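Local atomic coordinates of hypothetical protein, GDSL-like Lipase/Acylhydrolase family protein (Bacteroides uniformis, PDB entry 4M8K), a protein that probably acts as a hydrolase of the GDSL-like lipase/acylhydrolase family, probably cleaving ester or related acyl bonds. Residues 78-83 and 103-108; 87-92 and 99-104. All blocks are in the same frame, centred on the assembly; numbering follows the deposited sequence. Where two conformers were deposited one is given.

Contact 1: 78-83 and 103-108; sequences RNNSYS and ITRIHN
Asn-80 and Arg-105 make the central grip of this contact. The arginine comes side-on with two nitrogens: NE gives a fairly straight bond to OD1 of Asn-80 (3.0 Å, 160°), while NH2 reaches the backbone O of Asn-80 at 2.8 Å and adds a weak bond to OD1. Both oxygens lie close to the guanidinium plane, but the donors stand well above the carbonyl planes and use neither lone pair. The Asn-80 amide and the guanidinium are turned 42° from each other. The other end of that amide is used too: ND2 donates to O of Asn-108 at 3.0 Å in a nearly straight bond, with the acceptor almost in the amide plane. The side chain of Asn-80 extends opposite its own backbone N (chi1 -163°), which carries the amide across from strand 75-81 to lie between Arg-105 and Asn-108.

Further back along the strand, Arg-78 NH1 meets OD1 of Asn-108 at 2.8 Å, with its guanidinium nearly perpendicular to the asparagine amide. One water accepts from the same NH1 and donates to O of Asn-108, closing a small ring of bonds. CB of Tyr-82 lies over one face of the Arg-105 guanidinium, toward its rim, 3.7 Å from CZ.

The second shell fixes these groups in turn. Asn-42 ND2 also donates to OD1 of Asn-80, and Arg-105 passes NH2 to O of Gly-27 at the end of the neighbouring strand and NH1 to O of Arg-100. A type I turn, Arg-105 to Asn-108, presents both of its end residues to the strand.

The bonds that cross here are all polar and uncharged on the acceptor side: neutral oxygens accept the N-H groups of the buried Arg-105, so its positive charge is probably spread over several carbonyl dipoles rather than cancelled by a carboxylate across this contact.

Contact 2: 87-92 and 99-104; sequences VCHTGY and DRSFIT
His-89 and Ser-101 are brought together by their first torsions: CG of the histidine stands anti to its carbonyl carbon (chi1 -62°), and OG of the serine sits between its backbone N and carbonyl carbon (chi1 57°). ND1 and OG then share a hydrogen bond of 2.9 Å, in which either could be the donor, with the hydroxyl at the ring edge. Ile-103 comes over one face of the same imidazole, its side chain at about a right angle to that of His-89. Its CD1 makes a CH-pi contact 3.7 Å from the ring centroid, offset toward the rim, and reaches 3.4 Å from CE1. In the plane of the ring, CG2 of Thr-104 closes on CE1 at 3.7 Å. With an alanine at His-89, Ser-101 OG would probably lose this partner and a gap would be likely to open beside the methyl groups of Ile-103 and Thr-104.

The serine also touches the backbone, its CB 3.4 Å from O of Cys-88. Nearer the start of 87-92, CG2 of Val-87 lies over one face of the Phe-102 ring, 4.3 Å from CD2. The carbonyl O of Val-87 is buried against CG2 of Ile-103 (3.6 Å) and finds no polar partner in the model.

On the serine side, O of Ser-101 accepts from both N and OG1 of Thr-104, the hydroxyl arriving in the carbonyl plane on a lone pair. This tightens the bend that presents Ser-101, Ile-103 and Thr-104 to His-89. Asp-123 receives the backbone N-H groups of Val-87 and Cys-88, and helix 146-160 packs on Val-87, Cys-88 and Ile-103.

The arrangement is two arms of one long irregular connection between parallel strands 75-81 and 114-118, folded back on each other within the alpha/beta fold of the GDSL-like hydrolase family.

How the contacts relate
Both contacts involve the connection that leaves strand 75-81, an outermost strand of the five-stranded parallel sheet, and runs to strand 114-118. Along the chain come 78-83, then 87-92, then 99-104 and 103-108, which overlap at Ile-103 and Thr-104. Contact 1 thus ties the late part of the connection back to the strand it left, while contact 2 joins two parts of the connection itself. Their centres are about 10 Å apart, and they also touch where Tyr-82 packs on Arg-100. With helix 146-160 touching Ile-103 and Ile-106, the helix-free connection is held against sheet and helix alike, all four segments within the region assigned to the GDSL-like family.

Contact 1: 78-83 and 103-108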
loop_
_atom_site.group_PDB
_atom_site.type_symbol
_atom_site.label_atom_id
_atom_site.label_comp_id
_atom_site.label_asym_id
_atom_site.label_seq_id
_atom_site.Cartn_x
_atom_site.Cartn_y
_atom_site.Cartn_z
ATOM N N ARG A 78 -0.643 -10.753 -6.454
ATOM C CA ARG A 78 -0.577 -9.611 -7.340
ATOM C C ARG A 78 0.087 -8.477 -6.611
ATOM O O ARG A 78 -0.289 -8.168 -5.505
ATOM C CB ARG A 78 -1.958 -9.125 -7.793
ATOM C CG ARG A 78 -2.672 -10.044 -8.772
ATOM C CD ARG A 78 -1.916 -10.239 -10.108
ATOM N NE ARG A 78 -2.827 -10.951 -11.007
ATOM C CZ ARG A 78 -3.826 -10.378 -11.697
ATOM N NH1 ARG A 78 -4.039 -9.060 -11.677
ATOM N NH2 ARG A 78 -4.612 -11.145 -12.443
ATOM N N ASN A 79 1.032 -7.829 -7.285
ATOM C CA ASN A 79 1.562 -6.540 -6.839
ATOM C C ASN A 79 0.970 -5.372 -7.666
ATOM O O ASN A 79 1.556 -4.935 -8.679
ATOM C CB ASN A 79 3.087 -6.533 -6.892
ATOM C CG ASN A 79 3.666 -5.282 -6.252
ATOM O OD1 ASN A 79 2.926 -4.476 -5.710
ATOM N ND2 ASN A 79 4.972 -5.061 -6.433
ATOM N N ASN A 80 -0.190 -4.923 -7.224
ATOM C CA ASN A 80 -0.843 -3.766 -7.834
ATOM C C ASN A 80 -0.373 -2.487 -7.174
ATOM O O ASN A 80 -1.034 -1.931 -6.305
ATOM C CB ASN A 80 -2.364 -3.890 -7.750
ATOM C CG ASN A 80 -3.072 -2.956 -8.702
ATOM O OD1 ASN A 80 -2.559 -1.875 -9.031
ATOM N ND2 ASN A 80 -4.246 -3.358 -9.154
ATOM N N SER A 81 0.787 -2.028 -7.611
ATOM C CA SER A 81 1.417 -0.835 -7.096
ATOM C C SER A 81 1.711 0.094 -8.254
ATOM O O SER A 81 2.024 -0.345 -9.347
ATOM C CB SER A 81 2.675 -1.153 -6.267
ATOM O OG SER A 81 2.381 -1.952 -5.094
ATOM N N TYR A 82 1.597 1.398 -7.970
ATOM C CA TYR A 82 1.502 2.454 -8.963
ATOM C C TYR A 82 2.100 3.738 -8.395
ATOM O O TYR A 82 1.550 4.359 -7.477
ATOM C CB TYR A 82 0.044 2.654 -9.336
ATOM C CG TYR A 82 -0.267 3.452 -10.614
ATOM C CD1 TYR A 82 0.316 4.691 -10.890
ATOM C CD2 TYR A 82 -1.190 2.962 -11.536
ATOM C CE1 TYR A 82 0.014 5.397 -12.061
ATOM C CE2 TYR A 82 -1.490 3.654 -12.700
ATOM C CZ TYR A 82 -0.898 4.886 -12.944
ATOM O OH TYR A 82 -1.240 5.583 -14.085
ATOM N N SER A 83 3.194 4.175 -9.018
ATOM C CA SER A 83 3.960 5.353 -8.580
ATOM C C SER A 83 3.149 6.615 -8.544
ATOM O O SER A 83 2.465 6.952 -9.489
ATOM C CB SER A 83 5.125 5.630 -9.532
ATOM O OG SER A 83 6.056 4.622 -9.442
ATOM N N ILE A 103 -8.598 3.334 -4.683
ATOM C CA ILE A 103 -10.005 2.912 -4.605
ATOM C C ILE A 103 -10.571 2.464 -5.944
ATOM O O ILE A 103 -11.615 1.796 -5.991
ATOM C CB ILE A 103 -10.885 3.976 -3.925
ATOM C CG1 ILE A 103 -10.857 5.311 -4.676
ATOM C CG2 ILE A 103 -10.467 4.154 -2.464
ATOM C CD1 ILE A 103 -11.669 6.366 -3.940
ATOM N N THR A 104 -9.846 2.722 -7.010
ATOM C CA THR A 104 -10.235 2.256 -8.327
ATOM C C THR A 104 -9.569 0.944 -8.707
ATOM O O THR A 104 -9.917 0.377 -9.719
ATOM C CB THR A 104 -9.892 3.298 -9.407
ATOM O OG1 THR A 104 -8.467 3.364 -9.577
ATOM C CG2 THR A 104 -10.419 4.672 -9.008
ATOM N N ARG A 105 -8.620 0.464 -7.895
ATOM C CA ARG A 105 -7.844 -0.736 -8.227
ATOM C C ARG A 105 -8.139 -1.950 -7.385
ATOM O O ARG A 105 -7.523 -2.980 -7.535
ATOM C CB ARG A 105 -6.385 -0.360 -8.128
ATOM C CG ARG A 105 -5.964 0.490 -9.336
ATOM C CD ARG A 105 -4.850 1.477 -9.033
ATOM N NE ARG A 105 -3.747 0.821 -8.366
ATOM C CZ ARG A 105 -2.937 1.370 -7.483
ATOM N NH1 ARG A 105 -3.033 2.641 -7.141
ATOM N NH2 ARG A 105 -2.024 0.622 -6.939
ATOM N N ILE A 106 -9.140 -1.818 -6.503
ATOM C CA ILE A 106 -9.474 -2.825 -5.500
ATOM C C ILE A 106 -10.025 -4.157 -6.033
ATOM O O ILE A 106 -9.961 -5.127 -5.315
ATOM C CB ILE A 106 -10.516 -2.259 -4.488
ATOM C CG1 ILE A 106 -11.761 -1.746 -5.190
ATOM C CG2 ILE A 106 -9.900 -1.125 -3.677
ATOM C CD1 ILE A 106 -12.889 -1.401 -4.203
ATOM N N HIS A 107 -10.516 -4.200 -7.272
ATOM C CA HIS A 107 -10.934 -5.459 -7.921
ATOM C C HIS A 107 -9.818 -6.246 -8.585
ATOM O O HIS A 107 -10.064 -7.372 -9.028
ATOM C CB HIS A 107 -12.019 -5.222 -8.994
ATOM C CG HIS A 107 -13.279 -4.604 -8.469
ATOM N ND1 HIS A 107 -14.396 -5.341 -8.152
ATOM C CD2 HIS A 107 -13.596 -3.308 -8.200
ATOM C CE1 HIS A 107 -15.348 -4.537 -7.727
ATOM N NE2 HIS A 107 -14.889 -3.296 -7.749
ATOM N N ASN A 108 -8.625 -5.693 -8.703
ATOM C CA ASN A 108 -7.585 -6.371 -9.452
ATOM C C ASN A 108 -6.407 -6.731 -8.548
ATOM O O ASN A 108 -5.327 -6.144 -8.648
ATOM C CB ASN A 108 -7.178 -5.488 -10.638
ATOM C CG ASN A 108 -6.339 -6.192 -11.648
ATOM O OD1 ASN A 108 -6.303 -7.417 -11.773
ATOM N ND2 ASN A 108 -5.616 -5.383 -12.413
HETATM O O HOH W 1 -3.136 -6.788 -10.008
#

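Contact 2: 87-92 and 99-104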
loop_
_atom_site.group_PDB
_atom_site.type_symbol
_atom_site.label_atom_id
_atom_site.label_comp_id
_atom_site.label_asym_id
_atom_site.label_seq_id
_atom_site.Cartn_x
_atom_site.Cartn_y
_atom_site.Cartn_z
ATOM N N VAL A 87 -4.599 7.405 -2.384
ATOM C CA VAL A 87 -5.774 6.699 -1.941
ATOM C C VAL A 87 -7.050 7.346 -2.472
ATOM O O VAL A 87 -7.943 6.654 -2.964
ATOM C CB VAL A 87 -5.830 6.696 -0.417
ATOM C CG1 VAL A 87 -7.170 6.185 0.085
ATOM C CG2 VAL A 87 -4.681 5.857 0.123
ATOM N N CYS A 88 -7.163 8.670 -2.322
ATOM C CA CYS A 88 -8.321 9.408 -2.760
ATOM C C CYS A 88 -8.159 9.828 -4.245
ATOM O O CYS A 88 -7.051 9.675 -4.834
ATOM C CB CYS A 88 -8.606 10.638 -1.852
ATOM S SG CYS A 88 -7.474 12.018 -2.065
ATOM N N HIS A 89 -9.224 10.399 -4.822
ATOM C CA HIS A 89 -9.188 10.803 -6.249
ATOM C C HIS A 89 -8.467 12.110 -6.520
ATOM O O HIS A 89 -8.307 12.473 -7.669
ATOM C CB HIS A 89 -10.583 10.919 -6.809
ATOM C CG HIS A 89 -11.365 9.648 -6.797
ATOM N ND1 HIS A 89 -10.860 8.452 -7.236
ATOM C CD2 HIS A 89 -12.653 9.410 -6.449
ATOM C CE1 HIS A 89 -11.792 7.528 -7.164
ATOM N NE2 HIS A 89 -12.898 8.086 -6.711
ATOM N N THR A 90 -8.043 12.843 -5.494
ATOM C CA THR A 90 -7.284 14.070 -5.715
ATOM C C THR A 90 -5.801 13.790 -5.827
ATOM O O THR A 90 -5.168 13.362 -4.868
ATOM C CB THR A 90 -7.452 15.085 -4.556
ATOM O OG1 THR A 90 -8.840 15.364 -4.323
ATOM C CG2 THR A 90 -6.682 16.386 -4.856
ATOM N N GLY A 91 -5.221 14.064 -6.977
ATOM C CA GLY A 91 -3.764 13.952 -7.098
ATOM C C GLY A 91 -2.939 15.220 -6.915
ATOM O O GLY A 91 -3.407 16.227 -6.390
ATOM N N TYR A 92 -1.713 15.179 -7.420
ATOM C CA TYR A 92 -0.812 16.309 -7.385
ATOM C C TYR A 92 -1.325 17.458 -8.233
ATOM O O TYR A 92 -1.793 17.229 -9.358
ATOM C CB TYR A 92 0.597 15.887 -7.876
ATOM C CG TYR A 92 1.296 15.007 -6.869
ATOM C CD1 TYR A 92 1.994 15.565 -5.798
ATOM C CD2 TYR A 92 1.192 13.621 -6.925
ATOM C CE1 TYR A 92 2.589 14.771 -4.811
ATOM C CE2 TYR A 92 1.781 12.836 -5.951
ATOM C CZ TYR A 92 2.504 13.407 -4.913
ATOM O OH TYR A 92 3.105 12.606 -3.954
ATOM N N ASP A 99 -8.344 7.938 -12.462
ATOM C CA ASP A 99 -7.826 6.903 -13.320
ATOM C C ASP A 99 -6.825 5.967 -12.599
ATOM O O ASP A 99 -6.464 4.968 -13.162
ATOM C CB ASP A 99 -7.142 7.507 -14.582
ATOM C CG ASP A 99 -5.959 8.408 -14.274
ATOM O OD1 ASP A 99 -5.700 8.767 -13.109
ATOM O OD2 ASP A 99 -5.267 8.820 -15.241
ATOM N N ARG A 100 -6.384 6.260 -11.374
ATOM C CA ARG A 100 -5.311 5.490 -10.746
ATOM C C ARG A 100 -5.328 5.396 -9.240
ATOM O O ARG A 100 -4.384 4.842 -8.659
ATOM C CB ARG A 100 -3.941 6.078 -11.103
ATOM C CG ARG A 100 -3.717 7.490 -10.520
ATOM C CD ARG A 100 -2.521 8.202 -11.217
ATOM N NE ARG A 100 -2.906 8.601 -12.552
ATOM C CZ ARG A 100 -2.067 9.113 -13.444
ATOM N NH1 ARG A 100 -0.761 9.247 -13.179
ATOM N NH2 ARG A 100 -2.527 9.452 -14.610
ATOM N N SER A 101 -6.374 5.880 -8.601
ATOM C CA SER A 101 -6.378 5.935 -7.162
ATOM C C SER A 101 -6.557 4.553 -6.590
ATOM O O SER A 101 -7.056 3.674 -7.300
ATOM C CB SER A 101 -7.475 6.888 -6.701
ATOM O OG SER A 101 -8.714 6.481 -7.205
ATOM N N PHE A 102 -6.176 4.348 -5.318
ATOM C CA PHE A 102 -6.209 2.988 -4.744
ATOM C C PHE A 102 -7.629 2.463 -4.898
ATOM O O PHE A 102 -7.836 1.318 -5.181
ATOM C CB PHE A 102 -5.833 2.946 -3.271
ATOM C CG PHE A 102 -4.345 2.953 -2.994
ATOM C CD1 PHE A 102 -3.471 3.686 -3.742
ATOM C CD2 PHE A 102 -3.852 2.221 -1.941
ATOM C CE1 PHE A 102 -2.109 3.639 -3.493
ATOM C CE2 PHE A 102 -2.515 2.220 -1.638
ATOM C CZ PHE A 102 -1.637 2.922 -2.422
ATOM N N ILE A 103 -8.598 3.334 -4.683
ATOM C CA ILE A 103 -10.005 2.912 -4.605
ATOM C C ILE A 103 -10.571 2.464 -5.944
ATOM O O ILE A 103 -11.615 1.796 -5.991
ATOM C CB ILE A 103 -10.885 3.976 -3.925
ATOM C CG1 ILE A 103 -10.857 5.311 -4.676
ATOM C CG2 ILE A 103 -10.467 4.154 -2.464
ATOM C CD1 ILE A 103 -11.669 6.366 -3.940
ATOM N N THR A 104 -9.846 2.722 -7.010
ATOM C CA THR A 104 -10.235 2.256 -8.327
ATOM C C THR A 104 -9.569 0.944 -8.707
ATOM O O THR A 104 -9.917 0.377 -9.719
ATOM C CB THR A 104 -9.892 3.298 -9.407
ATOM O OG1 THR A 104 -8.467 3.364 -9.577
ATOM C CG2 THR A 104 -10.419 4.672 -9.008
#